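Local coordinates for protein pectinesterase inhibitor (Actinidia chinensis, PDB 1XG2) that inhibits pectin methylesterase by forming a protein-protein complex with it, and may take part in regulating fruit ripening, at residues D133-L136 and E137-D141; G38-S41 and I42-Q46; R71-T74 and C75-N78; L86-A89 and K90-L93. One frame throughout, in Å; residues are numbered along the deposited sequence.

Contact 1 of 4, residues D133-L136 and E137-D141; sequences DLKL and EDLCD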
ATOM      1  N   ASP B 133      -5.041  18.746   4.074  1.00 13.54           N
ATOM      2  CA  ASP B 133      -4.226  17.531   3.947  1.00 13.51           C
ATOM      3  C   ASP B 133      -3.015  17.584   4.882  1.00 14.21           C
ATOM      4  O   ASP B 133      -2.729  16.629   5.606  1.00 13.86           O
ATOM      5  CB  ASP B 133      -3.699  17.346   2.510  1.00 13.70           C
ATOM      6  CG  ASP B 133      -4.798  17.011   1.487  1.00 13.84           C
ATOM      7  OD1 ASP B 133      -5.888  16.537   1.874  1.00 14.23           O
ATOM      8  OD2 ASP B 133      -4.629  17.182   0.256  1.00 14.12           O
ATOM      9  N   LEU B 134      -2.297  18.706   4.860  1.00 14.53           N
ATOM     10  CA  LEU B 134      -1.091  18.843   5.677  1.00 14.94           C
ATOM     11  C   LEU B 134      -1.447  18.798   7.146  1.00 14.13           C
ATOM     12  O   LEU B 134      -0.667  18.285   7.971  1.00 13.32           O
ATOM     13  CB  LEU B 134      -0.327  20.137   5.382  1.00 15.36           C
ATOM     14  CG  LEU B 134       0.345  20.269   4.021  1.00 18.79           C
ATOM     15  CD1 LEU B 134       1.143  21.570   3.983  1.00 20.49           C
ATOM     16  CD2 LEU B 134       1.233  19.075   3.712  1.00 22.38           C
ATOM     17  N   LYS B 135      -2.626  19.313   7.477  1.00 13.51           N
ATOM     18  CA  LYS B 135      -3.091  19.287   8.852  1.00 13.93           C
ATOM     19  C   LYS B 135      -3.401  17.856   9.316  1.00 13.04           C
ATOM     20  O   LYS B 135      -3.034  17.470  10.410  1.00 11.75           O
ATOM     21  CB  LYS B 135      -4.317  20.175   9.030  1.00 14.67           C
ATOM     22  CG  LYS B 135      -4.689  20.388  10.475  1.00 17.84           C
ATOM     23  CD  LYS B 135      -6.026  21.076  10.604  1.00 22.90           C
ATOM     24  CE  LYS B 135      -6.025  22.197  11.652  1.00 25.74           C
ATOM     25  NZ  LYS B 135      -7.365  22.236  12.345  1.00 27.29           N
ATOM     26  N   LEU B 136      -4.077  17.073   8.487  1.00 12.29           N
ATOM     27  CA  LEU B 136      -4.368  15.704   8.878  1.00 11.81           C
ATOM     28  C   LEU B 136      -3.065  14.950   9.055  1.00 11.69           C
ATOM     29  O   LEU B 136      -2.940  14.144   9.962  1.00 11.30           O
ATOM     30  CB  LEU B 136      -5.217  14.992   7.837  1.00 11.80           C
ATOM     31  CG  LEU B 136      -5.596  13.565   8.235  1.00 10.60           C
ATOM     32  CD1 LEU B 136      -6.298  13.560   9.575  1.00  9.15           C
ATOM     33  CD2 LEU B 136      -6.469  12.924   7.147  1.00 11.16           C
ATOM     34  N   GLU B 137      -2.111  15.205   8.169  1.00 12.00           N
ATOM     35  CA  GLU B 137      -0.810  14.548   8.233  1.00 12.74           C
ATOM     36  C   GLU B 137      -0.117  14.890   9.550  1.00 12.69           C
ATOM     37  O   GLU B 137       0.368  14.000  10.255  1.00 13.25           O
ATOM     38  CB  GLU B 137       0.060  14.949   7.041  1.00 12.92           C
ATOM     39  CG  GLU B 137      -0.327  14.291   5.726  1.00 13.89           C
ATOM     40  CD  GLU B 137       0.525  14.760   4.560  1.00 17.59           C
ATOM     41  OE1 GLU B 137       1.308  15.716   4.729  1.00 17.86           O
ATOM     42  OE2 GLU B 137       0.410  14.172   3.471  1.00 19.22           O
ATOM     43  N   ASP B 138      -0.117  16.171   9.908  1.00 13.16           N
ATOM     44  CA  ASP B 138       0.523  16.638  11.144  1.00 13.10           C
ATOM     45  C   ASP B 138      -0.152  16.029  12.377  1.00 12.80           C
ATOM     46  O   ASP B 138       0.513  15.628  13.343  1.00 12.65           O
ATOM     47  CB  ASP B 138       0.511  18.174  11.207  1.00 13.39           C
ATOM     48  CG  ASP B 138       1.366  18.818  10.124  1.00 14.32           C
ATOM     49  OD1 ASP B 138       1.234  20.048   9.859  1.00 14.65           O
ATOM     50  OD2 ASP B 138       2.208  18.174   9.474  1.00 15.04           O
ATOM     51  N   LEU B 139      -1.479  15.957  12.348  1.00 12.19           N
ATOM     52  CA  LEU B 139      -2.241  15.443  13.470  1.00 11.54           C
ATOM     53  C   LEU B 139      -2.059  13.945  13.627  1.00 11.26           C
ATOM     54  O   LEU B 139      -1.941  13.451  14.748  1.00 11.07           O
ATOM     55  CB  LEU B 139      -3.728  15.760  13.305  1.00 11.61           C
ATOM     56  CG  LEU B 139      -4.026  17.255  13.428  1.00 12.94           C
ATOM     57  CD1 LEU B 139      -5.507  17.542  13.196  1.00 14.85           C
ATOM     58  CD2 LEU B 139      -3.543  17.788  14.763  1.00 13.01           C
ATOM     59  N   CYS B 140      -2.045  13.238  12.500  1.00 10.82           N
ATOM     60  CA  CYS B 140      -1.856  11.785  12.512  1.00 11.13           C
ATOM     61  C   CYS B 140      -0.448  11.445  12.989  1.00 11.02           C
ATOM     62  O   CYS B 140      -0.216  10.405  13.617  1.00 10.49           O
ATOM     63  CB  CYS B 140      -2.108  11.197  11.135  1.00 10.99           C
ATOM     64  SG  CYS B 140      -3.856  11.038  10.684  1.00 12.13           S
ATOM     65  N   ASP B 141       0.498  12.331  12.706  1.00 11.71           N
ATOM     66  CA  ASP B 141       1.865  12.134  13.161  1.00 12.13           C
ATOM     67  C   ASP B 141       1.972  12.175  14.696  1.00 12.02           C
ATOM     68  O   ASP B 141       2.790  11.467  15.275  1.00 11.85           O
ATOM     69  CB  ASP B 141       2.786  13.159  12.527  1.00 12.75           C
ATOM     70  CG  ASP B 141       4.219  12.715  12.521  1.00 15.04           C
ATOM     71  OD1 ASP B 141       4.493  11.513  12.296  1.00 16.52           O
ATOM     72  OD2 ASP B 141       5.144  13.505  12.704  1.00 15.31           O
TER

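Contact 2 of 4, residues G38-S41 and I42-Q46; sequences GQFS and IDIAQ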
ATOM      1  N   GLY B  38      -2.850   9.749  23.656  1.00 15.02           N
ATOM      2  CA  GLY B  38      -3.167   9.012  22.438  1.00 14.82           C
ATOM      3  C   GLY B  38      -4.624   9.103  22.016  1.00 14.80           C
ATOM      4  O   GLY B  38      -4.920   9.434  20.872  1.00 14.29           O
ATOM      5  N   GLN B  39      -5.538   8.823  22.939  1.00 15.07           N
ATOM      6  CA  GLN B  39      -6.963   8.875  22.624  1.00 15.46           C
ATOM      7  C   GLN B  39      -7.383  10.289  22.251  1.00 15.49           C
ATOM      8  O   GLN B  39      -8.181  10.489  21.346  1.00 15.32           O
ATOM      9  CB  GLN B  39      -7.820   8.367  23.790  1.00 15.92           C
ATOM     10  CG  GLN B  39      -7.656   6.875  24.126  1.00 15.94           C
ATOM     11  CD  GLN B  39      -8.237   5.912  23.074  1.00 17.97           C
ATOM     12  OE1 GLN B  39      -8.703   6.355  22.014  1.00 22.06           O
ATOM     13  NE2 GLN B  39      -8.212   4.626  23.352  1.00 15.62           N
ATOM     14  N   PHE B  40      -6.810  11.272  22.934  1.00 15.45           N
ATOM     15  CA  PHE B  40      -7.145  12.662  22.670  1.00 15.48           C
ATOM     16  C   PHE B  40      -6.694  13.026  21.263  1.00 14.73           C
ATOM     17  O   PHE B  40      -7.430  13.668  20.501  1.00 14.97           O
ATOM     18  CB  PHE B  40      -6.464  13.570  23.702  1.00 16.06           C
ATOM     19  CG  PHE B  40      -6.799  15.010  23.544  1.00 17.06           C
ATOM     20  CD1 PHE B  40      -7.997  15.508  24.034  1.00 19.43           C
ATOM     21  CD2 PHE B  40      -5.934  15.868  22.885  1.00 18.52           C
ATOM     22  CE1 PHE B  40      -8.329  16.852  23.880  1.00 21.14           C
ATOM     23  CE2 PHE B  40      -6.268  17.214  22.717  1.00 19.48           C
ATOM     24  CZ  PHE B  40      -7.462  17.703  23.227  1.00 20.31           C
ATOM     25  N   SER B  41      -5.489  12.585  20.935  1.00 14.09           N
ATOM     26  CA  SER B  41      -4.876  12.913  19.658  1.00 13.92           C
ATOM     27  C   SER B  41      -5.593  12.206  18.513  1.00 13.82           C
ATOM     28  O   SER B  41      -5.798  12.757  17.439  1.00 13.24           O
ATOM     29  CB  SER B  41      -3.412  12.477  19.706  1.00 14.37           C
ATOM     30  OG  SER B  41      -2.689  13.533  20.557  0.50 13.75           O
ATOM     31  N   ILE B  42      -6.096  10.988  18.716  1.00 13.88           N
ATOM     32  CA  ILE B  42      -6.889  10.331  17.671  1.00 13.84           C
ATOM     33  C   ILE B  42      -8.180  11.122  17.455  1.00 14.05           C
ATOM     34  O   ILE B  42      -8.573  11.353  16.330  1.00 13.82           O
ATOM     35  CB  ILE B  42      -7.206   8.845  18.018  1.00 13.99           C
ATOM     36  CG1 ILE B  42      -5.935   8.009  18.094  1.00 14.06           C
ATOM     37  CG2 ILE B  42      -8.140   8.225  16.972  1.00 14.33           C
ATOM     38  CD1 ILE B  42      -6.141   6.675  18.826  1.00 15.56           C
ATOM     39  N   ASP B  43      -8.819  11.541  18.537  1.00 14.75           N
ATOM     40  CA  ASP B  43     -10.069  12.298  18.455  1.00 16.00           C
ATOM     41  C   ASP B  43      -9.883  13.567  17.634  1.00 15.74           C
ATOM     42  O   ASP B  43     -10.712  13.880  16.788  1.00 15.48           O
ATOM     43  CB  ASP B  43     -10.579  12.680  19.845  1.00 16.40           C
ATOM     44  CG  ASP B  43     -11.168  11.504  20.612  1.00 19.00           C
ATOM     45  OD1 ASP B  43     -11.265  10.364  20.071  1.00 20.21           O
ATOM     46  OD2 ASP B  43     -11.542  11.643  21.795  1.00 22.22           O
ATOM     47  N   ILE B  44      -8.778  14.269  17.874  1.00 15.52           N
ATOM     48  CA  ILE B  44      -8.446  15.486  17.149  1.00 16.52           C
ATOM     49  C   ILE B  44      -8.241  15.206  15.667  1.00 15.80           C
ATOM     50  O   ILE B  44      -8.751  15.938  14.818  1.00 15.22           O
ATOM     51  CB  ILE B  44      -7.158  16.130  17.738  1.00 17.03           C
ATOM     52  CG1 ILE B  44      -7.415  16.669  19.152  1.00 19.84           C
ATOM     53  CG2 ILE B  44      -6.662  17.240  16.851  1.00 19.23           C
ATOM     54  CD1 ILE B  44      -8.214  17.932  19.199  1.00 22.23           C
ATOM     55  N   ALA B  45      -7.483  14.150  15.361  1.00 14.85           N
ATOM     56  CA  ALA B  45      -7.217  13.794  13.984  1.00 14.18           C
ATOM     57  C   ALA B  45      -8.489  13.385  13.245  1.00 14.00           C
ATOM     58  O   ALA B  45      -8.704  13.814  12.116  1.00 13.03           O
ATOM     59  CB  ALA B  45      -6.183  12.695  13.907  1.00 14.18           C
ATOM     60  N   GLN B  46      -9.334  12.569  13.878  1.00 14.26           N
ATOM     61  CA  GLN B  46     -10.580  12.147  13.247  1.00 14.95           C
ATOM     62  C   GLN B  46     -11.546  13.311  12.979  1.00 15.22           C
ATOM     63  O   GLN B  46     -12.193  13.368  11.929  1.00 14.92           O
ATOM     64  CB  GLN B  46     -11.308  11.083  14.073  1.00 15.60           C
ATOM     65  CG  GLN B  46     -12.341  10.335  13.210  1.00 17.37           C
ATOM     66  CD  GLN B  46     -13.074   9.236  13.945  1.00 20.38           C
ATOM     67  OE1 GLN B  46     -13.306   8.155  13.385  1.00 21.61           O
ATOM     68  NE2 GLN B  46     -13.450   9.502  15.184  1.00 19.33           N
TER

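Contact 3 of 4, residues R71-T74 and C75-N78; sequences RYET and CSEN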
ATOM      1  N   ARG B  71     -10.428  13.986  -9.188  1.00 14.39           N
ATOM      2  CA  ARG B  71      -9.450  14.234  -8.131  1.00 14.29           C
ATOM      3  C   ARG B  71     -10.137  14.408  -6.779  1.00 14.83           C
ATOM      4  O   ARG B  71      -9.737  13.787  -5.771  1.00 14.25           O
ATOM      5  CB  ARG B  71      -8.555  15.420  -8.478  1.00 14.43           C
ATOM      6  CG  ARG B  71      -7.655  15.123  -9.647  1.00 14.01           C
ATOM      7  CD  ARG B  71      -6.850  16.302 -10.145  1.00 14.57           C
ATOM      8  NE  ARG B  71      -5.863  15.847 -11.106  1.00 15.30           N
ATOM      9  CZ  ARG B  71      -4.719  16.454 -11.371  1.00 17.07           C
ATOM     10  NH1 ARG B  71      -3.888  15.911 -12.246  1.00 18.45           N
ATOM     11  NH2 ARG B  71      -4.407  17.607 -10.802  1.00 16.84           N
ATOM     12  N   TYR B  72     -11.207  15.199  -6.748  1.00 14.48           N
ATOM     13  CA  TYR B  72     -11.965  15.363  -5.517  1.00 14.59           C
ATOM     14  C   TYR B  72     -12.595  14.050  -5.059  1.00 14.85           C
ATOM     15  O   TYR B  72     -12.689  13.794  -3.865  1.00 14.51           O
ATOM     16  CB  TYR B  72     -13.075  16.391  -5.682  1.00 14.60           C
ATOM     17  CG  TYR B  72     -12.629  17.828  -5.852  1.00 15.10           C
ATOM     18  CD1 TYR B  72     -13.384  18.715  -6.627  1.00 16.72           C
ATOM     19  CD2 TYR B  72     -11.482  18.321  -5.216  1.00 16.43           C
ATOM     20  CE1 TYR B  72     -13.004  20.040  -6.781  1.00 15.90           C
ATOM     21  CE2 TYR B  72     -11.088  19.636  -5.370  1.00 16.09           C
ATOM     22  CZ  TYR B  72     -11.857  20.502  -6.148  1.00 18.49           C
ATOM     23  OH  TYR B  72     -11.464  21.819  -6.294  1.00 17.68           O
ATOM     24  N   GLU B  73     -13.044  13.225  -6.000  1.00 15.53           N
ATOM     25  CA  GLU B  73     -13.698  11.981  -5.616  1.00 16.31           C
ATOM     26  C   GLU B  73     -12.675  11.040  -4.993  1.00 14.85           C
ATOM     27  O   GLU B  73     -12.976  10.345  -4.034  1.00 14.11           O
ATOM     28  CB  GLU B  73     -14.416  11.314  -6.785  1.00 17.18           C
ATOM     29  CG  GLU B  73     -15.214  10.071  -6.372  1.00 22.44           C
ATOM     30  CD  GLU B  73     -16.302  10.348  -5.316  1.00 30.15           C
ATOM     31  OE1 GLU B  73     -16.942  11.428  -5.366  1.00 35.27           O
ATOM     32  OE2 GLU B  73     -16.529   9.484  -4.422  1.00 34.97           O
ATOM     33  N   THR B  74     -11.461  11.054  -5.521  1.00 14.98           N
ATOM     34  CA  THR B  74     -10.366  10.259  -4.965  1.00 14.55           C
ATOM     35  C   THR B  74     -10.064  10.745  -3.540  1.00 14.84           C
ATOM     36  O   THR B  74      -9.927   9.952  -2.604  1.00 14.33           O
ATOM     37  CB  THR B  74      -9.140  10.393  -5.884  1.00 15.11           C
ATOM     38  OG1 THR B  74      -9.364   9.655  -7.092  1.00 14.83           O
ATOM     39  CG2 THR B  74      -7.891   9.767  -5.282  1.00 15.03           C
ATOM     40  N   CYS B  75      -9.980  12.066  -3.371  1.00 14.55           N
ATOM     41  CA  CYS B  75      -9.745  12.656  -2.049  1.00 14.53           C
ATOM     42  C   CYS B  75     -10.818  12.228  -1.079  1.00 14.19           C
ATOM     43  O   CYS B  75     -10.535  11.816   0.044  1.00 13.74           O
ATOM     44  CB  CYS B  75      -9.692  14.182  -2.149  1.00 14.47           C
ATOM     45  SG  CYS B  75      -8.215  14.732  -3.010  1.00 15.31           S
ATOM     46  N   SER B  76     -12.062  12.289  -1.542  1.00 14.08           N
ATOM     47  CA  SER B  76     -13.208  11.914  -0.740  1.00 14.43           C
ATOM     48  C   SER B  76     -13.143  10.444  -0.273  1.00 14.04           C
ATOM     49  O   SER B  76     -13.392  10.148   0.890  1.00 13.05           O
ATOM     50  CB  SER B  76     -14.477  12.172  -1.554  1.00 15.11           C
ATOM     51  OG  SER B  76     -15.614  11.787  -0.832  0.50 17.25           O
ATOM     52  N   GLU B  77     -12.802   9.538  -1.182  1.00 13.79           N
ATOM     53  CA  GLU B  77     -12.680   8.107  -0.839  1.00 14.35           C
ATOM     54  C   GLU B  77     -11.567   7.869   0.185  1.00 13.53           C
ATOM     55  O   GLU B  77     -11.732   7.109   1.136  1.00 13.30           O
ATOM     56  CB  GLU B  77     -12.445   7.277  -2.103  1.00 15.01           C
ATOM     57  CG  GLU B  77     -13.680   7.205  -2.991  1.00 19.28           C
ATOM     58  CD  GLU B  77     -13.440   6.564  -4.362  1.00 24.41           C
ATOM     59  OE1 GLU B  77     -14.380   6.605  -5.201  1.00 29.38           O
ATOM     60  OE2 GLU B  77     -12.340   6.030  -4.610  1.00 24.92           O
ATOM     61  N   ASN B  78     -10.454   8.566   0.003  1.00 12.55           N
ATOM     62  CA  ASN B  78      -9.325   8.478   0.917  1.00 12.41           C
ATOM     63  C   ASN B  78      -9.637   9.010   2.299  1.00 12.07           C
ATOM     64  O   ASN B  78      -9.245   8.405   3.298  1.00 11.48           O
ATOM     65  CB  ASN B  78      -8.112   9.197   0.339  1.00 12.45           C
ATOM     66  CG  ASN B  78      -7.340   8.323  -0.621  1.00 13.11           C
ATOM     67  OD1 ASN B  78      -6.462   7.551  -0.218  1.00 15.33           O
ATOM     68  ND2 ASN B  78      -7.648   8.442  -1.895  1.00 13.03           N
TER

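Contact 4 of 4, residues L86-A89 and K90-L93; sequences LGQA and KQFL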
ATOM      1  N   LEU B  86      -9.066   5.735  11.667  1.00 13.31           N
ATOM      2  CA  LEU B  86      -8.870   6.404  12.943  1.00 13.99           C
ATOM      3  C   LEU B  86      -9.885   5.909  13.985  1.00 14.82           C
ATOM      4  O   LEU B  86      -9.563   5.788  15.171  1.00 14.72           O
ATOM      5  CB  LEU B  86      -8.948   7.915  12.773  1.00 14.20           C
ATOM      6  CG  LEU B  86      -7.743   8.548  12.061  1.00 14.34           C
ATOM      7  CD1 LEU B  86      -8.010   9.981  11.699  1.00 15.00           C
ATOM      8  CD2 LEU B  86      -6.451   8.444  12.876  1.00 15.04           C
ATOM      9  N   GLY B  87     -11.102   5.607  13.542  1.00 15.65           N
ATOM     10  CA  GLY B  87     -12.105   5.010  14.412  1.00 16.38           C
ATOM     11  C   GLY B  87     -11.613   3.717  15.026  1.00 16.99           C
ATOM     12  O   GLY B  87     -11.785   3.496  16.224  1.00 17.80           O
ATOM     13  N   GLN B  88     -10.978   2.875  14.209  1.00 17.07           N
ATOM     14  CA  GLN B  88     -10.451   1.600  14.664  1.00 17.71           C
ATOM     15  C   GLN B  88      -9.205   1.774  15.513  1.00 17.09           C
ATOM     16  O   GLN B  88      -8.955   0.989  16.411  1.00 16.45           O
ATOM     17  CB  GLN B  88     -10.125   0.699  13.473  1.00 18.32           C
ATOM     18  CG  GLN B  88     -11.373   0.166  12.788  1.00 21.95           C
ATOM     19  CD  GLN B  88     -11.223  -1.274  12.374  1.00 27.80           C
ATOM     20  OE1 GLN B  88     -11.286  -1.579  11.182  1.00 29.22           O
ATOM     21  NE2 GLN B  88     -11.018  -2.176  13.358  1.00 29.55           N
ATOM     22  N   ALA B  89      -8.432   2.817  15.219  1.00 16.55           N
ATOM     23  CA  ALA B  89      -7.258   3.161  16.013  1.00 16.39           C
ATOM     24  C   ALA B  89      -7.606   3.319  17.493  1.00 16.20           C
ATOM     25  O   ALA B  89      -6.847   2.894  18.354  1.00 15.23           O
ATOM     26  CB  ALA B  89      -6.611   4.445  15.481  1.00 16.04           C
ATOM     27  N   LYS B  90      -8.752   3.914  17.801  1.00 17.03           N
ATOM     28  CA  LYS B  90      -9.153   4.058  19.209  1.00 17.49           C
ATOM     29  C   LYS B  90      -9.251   2.701  19.924  1.00 17.57           C
ATOM     30  O   LYS B  90      -8.799   2.545  21.060  1.00 16.64           O
ATOM     31  CB  LYS B  90     -10.495   4.781  19.333  1.00 18.31           C
ATOM     32  CG  LYS B  90     -10.480   6.237  18.853  1.00 20.19           C
ATOM     33  CD  LYS B  90     -11.753   7.002  19.253  1.00 23.20           C
ATOM     34  CE  LYS B  90     -11.872   7.269  20.789  1.00 24.50           C
ATOM     35  NZ  LYS B  90     -10.777   8.089  21.429  1.00 24.52           N
ATOM     36  N   GLN B  91      -9.867   1.729  19.264  1.00 18.19           N
ATOM     37  CA  GLN B  91     -10.072   0.408  19.866  1.00 18.76           C
ATOM     38  C   GLN B  91      -8.744  -0.314  20.048  1.00 17.67           C
ATOM     39  O   GLN B  91      -8.528  -0.998  21.038  1.00 17.33           O
ATOM     40  CB  GLN B  91     -10.998  -0.450  18.997  1.00 19.95           C
ATOM     41  CG  GLN B  91     -12.427   0.067  18.824  1.00 23.94           C
ATOM     42  CD  GLN B  91     -13.239  -0.782  17.814  1.00 29.99           C
ATOM     43  OE1 GLN B  91     -14.212  -1.449  18.191  1.00 34.45           O
ATOM     44  NE2 GLN B  91     -12.831  -0.760  16.537  1.00 31.42           N
ATOM     45  N   PHE B  92      -7.849  -0.167  19.074  1.00 17.08           N
ATOM     46  CA  PHE B  92      -6.534  -0.788  19.152  1.00 16.42           C
ATOM     47  C   PHE B  92      -5.726  -0.207  20.323  1.00 16.15           C
ATOM     48  O   PHE B  92      -5.044  -0.937  21.051  1.00 15.72           O
ATOM     49  CB  PHE B  92      -5.763  -0.600  17.828  1.00 16.38           C
ATOM     50  CG  PHE B  92      -6.262  -1.449  16.686  1.00 16.41           C
ATOM     51  CD1 PHE B  92      -6.588  -0.861  15.463  1.00 17.33           C
ATOM     52  CD2 PHE B  92      -6.380  -2.827  16.812  1.00 17.09           C
ATOM     53  CE1 PHE B  92      -7.042  -1.629  14.402  1.00 17.28           C
ATOM     54  CE2 PHE B  92      -6.820  -3.606  15.740  1.00 17.40           C
ATOM     55  CZ  PHE B  92      -7.152  -3.005  14.540  1.00 17.75           C
ATOM     56  N   LEU B  93      -5.809   1.105  20.516  1.00 16.11           N
ATOM     57  CA  LEU B  93      -5.097   1.741  21.623  1.00 16.67           C
ATOM     58  C   LEU B  93      -5.634   1.212  22.973  1.00 16.57           C
ATOM     59  O   LEU B  93      -4.854   0.869  23.858  1.00 16.40           O
ATOM     60  CB  LEU B  93      -5.200   3.271  21.524  1.00 16.62           C
ATOM     61  CG  LEU B  93      -4.551   4.128  22.616  1.00 17.46           C
ATOM     62  CD1 LEU B  93      -3.118   3.730  22.890  1.00 18.32           C
ATOM     63  CD2 LEU B  93      -4.631   5.613  22.230  1.00 19.06           C
TER

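Contact 1 of 4, residues D133-L136 and E137-D141
Leu136 O accepts the backbone N-H of Cys140 at 2.8 Å, the shortest of four i to i+4 bonds that carry the α-helix through residues 133-141. The other three join Glu137 N to Asp133 O, Asp138 N to Leu134 O and Leu139 N to Lys135 O, with N-H...O angles of 156° to 161°, so the turn is regular. The thiol of Cys140 lies over the same turn: its SG is 3.7 Å from CD1 of Leu136, the apolar pair of this contact. Leu136 reaches it because CG stands anti to the backbone N (chi1 -178°), which turns CG toward the following turn, and the second torsion then sends CD1 forward to the sulfur. One residue earlier, Lys135 and Leu139 lie side by side and point the same way, with Lys135 CG 4.0 Å from Leu139 CD1; here the aliphatic part of the lysine does the touching. Leu134 and Glu137 meet at a slant, methyl CD2 of Leu134 lying 3.5 Å from the carboxylate oxygen OE1 of Glu137, which also has a long, weak ion pair with Arg14. The carboxylate of Asp138 has its hydrogen-bond partner elsewhere, in Asn15, while that of Asp133 is bonded to Tyr79 OH. These residues belong to helix 127-149 of the four-helix bundle, whose faces are shared among its neighbours: Leu136, Glu137 and Cys140 touch helix 98-118, Leu139 packs on helix 34-60, and Asp138 together with Leu139 meets Leu18 of helix 16-24.

Contact 2 of 4, residues G38-S41 and I42-Q46
Four i to i+4 bonds, from Ile42 N to Gly38 O through Ala45 N to Ser41 O, run at 2.9 to 3.1 Å between N and O, the spacing of a regular α-helix. The segment is part of helix 34-60, one of the long helices of the four-helix bundle. Among the side chains, Phe40 and Ile44 carry the main apolar contact. The ring of Phe40, its CG anti to the backbone N (chi1 -177°), leans forward along the helix until CE2 is 3.8 Å from CG1 of Ile44. This is an off-centre CH-pi contact: CG1 of Ile44 lies 4.2 Å from the centroid of the Phe40 ring, 29° off its normal. An alanine at Phe40 would remove the ring, and Ile44 would probably lose its aromatic partner and have a gap beside CG1 and CD1. On another face Gln39 and Ile42 run side by side in the same direction. Asp43 OD1 makes a salt bridge, and Gln39 OE1 a hydrogen bond, to NZ of Lys90 on helix 66-95. A bond from Ser41 OG back to Leu37 O, within the same helix, is made in one of two modelled conformers and remains doubtful. Where Gln39 bends at its second torsion, OE1 comes to 4.1 Å from Ile42 CD1.

Contact 3 of 4, residues R71-T74 and C75-N78
Thr74 O is gripped twice by Asn78, by the backbone N at 3.0 Å and by the side-chain ND2 at 2.8 Å. CG of Asn78 stands beside its own backbone N, anti to the carbonyl carbon, which brings ND2 back over the preceding turn. The second bond is nearly straight, 168° at the hydrogen, and the oxygen lies close to the amide plane of Asn78; seen from Thr74, ND2 sits above the carbonyl plane, 51° out of it. The threonine methyl CG2 runs alongside, 3.6 Å from Asn78 ND2. A leucine in place of Asn78 would remove the amide donor, and Thr74 O would probably be left with the backbone bond alone from this residue. One i to i+4 step earlier, Glu73 and Glu77 cross at about a right angle, their carboxylate planes 66° apart. Glu73 OE2 and Glu77 OE1 approach to 3.7 Å, a like-charge pair that may raise the proton affinity of either group; Arg81 of the pectinesterase chain packs on Glu73 and makes a long, weak ion pair with Glu77. Thr74 OG1 is bonded to Thr78 of that enzyme chain. On the inward side SG of Cys75 lies 3.3 Å from Arg71 O and forms the disulfide with Cys115. The arrangement is that of a disulfide-linked helix in a four-helix bundle, with one face of helix 66-95 forming part of the enzyme-binding surface.

Contact 4 of 4, residues L86-A89 and K90-L93
Phe92 N to Gln88 O, 3.1 Å, and Leu93 N to Ala89 O, 3.0 Å, are ordinary α-helical hydrogen bonds. Lys90 N, by contrast, makes two weak ones, to Leu86 O at 3.3 Å and to Gly87 O at 3.4 Å. Gln91 N stands 4.0 Å from Gly87 O, so the regular i to i+4 pattern is interrupted at Gly87. Van der Waals contact gathers round Gln88. Its CB is 4.0 Å from CE1 of Phe92, and its amide plane is turned only 19° from the ring plane. The phenyl is placed there by chi1 -73°, which sets CG anti to the carbonyl carbon and sends the ring back along the helix, so that CD1 of Phe92 comes to 3.2 Å from Gln88 O. At the ring edge lies Ala89 CA, near the ring plane. Gln91 slants across Gln88 with the two NE2 atoms 3.9 Å apart, a contact without a hydrogen bond. Outside the turn Phe92 meets Tyr104 of helix 98-118, and Gln88 packs on Gln90 of the pectinesterase chain. Ala89 and Phe92 face helix 98-118, Leu86 touches both that helix and helix 34-60, and Leu93 packs on helix 34-60 beside the charged end of Lys90. Charge enters through this lysine alone, its NZ going to Asp43 and Gln39 of helix 34-60; two oxygen acceptors round the ammonium group are likely to stabilise its positive charge.

Overall arrangement
From the N terminus the chain meets contact 2 on helix 34-60, then contacts 3 and 4 on helix 66-95, and last contact 1 on helix 127-149. Each joins successive turns of one helix, so none closes a long loop, and the four stand in series without nesting or crossing. Contacts 2 and 4, centres about 9 Å apart, are tied through Lys90. Contact 1 packs on contact 2 through Leu139 and Ile44, and reaches contact 4 where Cys140 meets Leu86; these three thus tie helices 127-149, 34-60 and 66-95. Contact 3 touches none of the others: it shares helix 66-95 with contact 4, centres about 23 Å apart, and lies across the chain's centre from contact 2.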